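Local coordinates for DNA protection during starvation protein (Halobacterium salinarum, PDB 1MOJ) that probably protects DNA from oxidative damage by oxidising ferrous iron with hydrogen peroxide and storing the ferric mineral inside a hollow shell of twelve subunits, at residues A[36-41]-A[76-81]. Residues are numbered along the deposited sequence; the frame is centred on the assembly and turned at random.
Sequences ADLANV and EVADEL. With FE (Fe (III) ion), chain E.
L38 and A78 bring the two helical segments, 36-41 and 76-81, closest together, 5.3 Å between their CA atoms, where the helices run antiparallel at 157° with their axes 9.1 Å apart. No hydrogen bond links them; apolar side chains make the joint. L38 has its CG anti to the backbone N (chi1 172°), and chi2 of 53° then brings CD1 to A78, 3.6 Å from A78 CB and also against the carbonyl O of A78. Helices 24-54 and 60-87 are the first antiparallel pair of the ferritin-like four-helix bundle, and helices 115-142 and 146-169 add to this core through I129 on V41 and L152 on L81. V41 splits its two branches: CG1 meets A78 CB at 3.8 Å, while CG2 lies 3.8 Å from L81 CD2. V77 crosses V41 at about a right angle, its CG1 touching both V41 methyls. Trimmed to an alanine here, V41 would lose both methyls and probably leave a gap between V77, A78 and L81. L81 CD2 also rests on D37 CB and the backbone N of L38; the carboxylate of D37 turns to helix 115-142, where OD2 is hydrogen-bonded to H136 ND1. D79 points away from 36-41 and binds the iron through both carboxylate oxygens, OD2 at 2.2 Å and OD1 at 2.6 Å, together with E83, a water and H52 of a second subunit.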
# COMPACT_ATOMS: atom_id res chain seq x y z
N ALA A 36 -14.17 -35.96 -3.03
CA ALA A 36 -15.33 -35.90 -3.90
C ALA A 36 -15.61 -34.43 -4.20
O ALA A 36 -15.89 -34.06 -5.34
CB ALA A 36 -16.53 -36.54 -3.21
N ASP A 37 -15.54 -33.59 -3.16
CA ASP A 37 -15.79 -32.15 -3.31
C ASP A 37 -14.72 -31.53 -4.19
O ASP A 37 -15.02 -30.73 -5.06
CB ASP A 37 -15.79 -31.46 -1.94
CG ASP A 37 -17.09 -31.70 -1.16
OD1 ASP A 37 -18.04 -32.25 -1.76
OD2 ASP A 37 -17.16 -31.32 0.04
N LEU A 38 -13.47 -31.93 -3.97
CA LEU A 38 -12.35 -31.42 -4.75
C LEU A 38 -12.57 -31.64 -6.25
O LEU A 38 -12.38 -30.72 -7.06
CB LEU A 38 -11.05 -32.10 -4.31
CG LEU A 38 -9.78 -31.86 -5.13
CD1 LEU A 38 -9.55 -30.35 -5.29
CD2 LEU A 38 -8.59 -32.53 -4.45
N ALA A 39 -12.95 -32.86 -6.61
CA ALA A 39 -13.19 -33.19 -8.02
C ALA A 39 -14.24 -32.27 -8.62
O ALA A 39 -14.05 -31.73 -9.70
CB ALA A 39 -13.63 -34.66 -8.15
N ASN A 40 -15.35 -32.09 -7.90
CA ASN A 40 -16.43 -31.24 -8.39
C ASN A 40 -16.02 -29.78 -8.45
O ASN A 40 -16.37 -29.09 -9.40
CB ASN A 40 -17.68 -31.38 -7.51
CG ASN A 40 -18.36 -32.71 -7.70
OD1 ASN A 40 -18.38 -33.26 -8.80
ND2 ASN A 40 -18.94 -33.23 -6.63
N VAL A 41 -15.29 -29.33 -7.43
CA VAL A 41 -14.87 -27.94 -7.38
C VAL A 41 -13.91 -27.61 -8.52
O VAL A 41 -13.98 -26.52 -9.09
CB VAL A 41 -14.21 -27.59 -6.02
CG1 VAL A 41 -13.63 -26.18 -6.06
CG2 VAL A 41 -15.25 -27.66 -4.92
N GLU A 76 -9.30 -21.59 -5.12
CA GLU A 76 -8.82 -21.50 -3.75
C GLU A 76 -9.50 -22.55 -2.88
O GLU A 76 -8.87 -23.14 -1.99
CB GLU A 76 -9.08 -20.10 -3.21
CG GLU A 76 -8.19 -19.05 -3.86
CD GLU A 76 -8.36 -17.67 -3.24
OE1 GLU A 76 -8.57 -17.60 -2.00
OE2 GLU A 76 -8.27 -16.67 -3.98
N VAL A 77 -10.78 -22.77 -3.12
CA VAL A 77 -11.51 -23.77 -2.34
C VAL A 77 -10.90 -25.15 -2.62
O VAL A 77 -10.68 -25.94 -1.70
CB VAL A 77 -13.02 -23.78 -2.70
CG1 VAL A 77 -13.71 -24.99 -2.08
CG2 VAL A 77 -13.67 -22.50 -2.21
N ALA A 78 -10.61 -25.41 -3.89
CA ALA A 78 -10.02 -26.70 -4.27
C ALA A 78 -8.68 -26.88 -3.58
O ALA A 78 -8.36 -27.97 -3.10
CB ALA A 78 -9.84 -26.76 -5.79
N ASP A 79 -7.89 -25.81 -3.53
CA ASP A 79 -6.57 -25.85 -2.90
C ASP A 79 -6.73 -26.19 -1.43
O ASP A 79 -5.98 -26.99 -0.88
CB ASP A 79 -5.87 -24.51 -3.05
CG ASP A 79 -4.43 -24.56 -2.62
OD1 ASP A 79 -3.63 -25.26 -3.29
OD2 ASP A 79 -4.09 -23.91 -1.62
N GLU A 80 -7.71 -25.57 -0.78
CA GLU A 80 -7.99 -25.83 0.62
C GLU A 80 -8.36 -27.30 0.82
O GLU A 80 -7.80 -27.99 1.67
CB GLU A 80 -9.16 -24.97 1.10
CG GLU A 80 -8.85 -23.49 1.23
CD GLU A 80 -7.95 -23.20 2.41
OE1 GLU A 80 -7.99 -22.05 2.91
OE2 GLU A 80 -7.20 -24.10 2.83
N LEU A 81 -9.32 -27.75 0.03
CA LEU A 81 -9.79 -29.14 0.07
C LEU A 81 -8.65 -30.14 -0.13
O LEU A 81 -8.48 -31.08 0.64
CB LEU A 81 -10.85 -29.35 -1.02
CG LEU A 81 -12.36 -29.37 -0.75
CD1 LEU A 81 -12.72 -28.62 0.50
CD2 LEU A 81 -13.07 -28.79 -1.98
FE FE E . -1.90 -24.31 -1.64
O HOH W 1 -0.91 -22.92 -0.30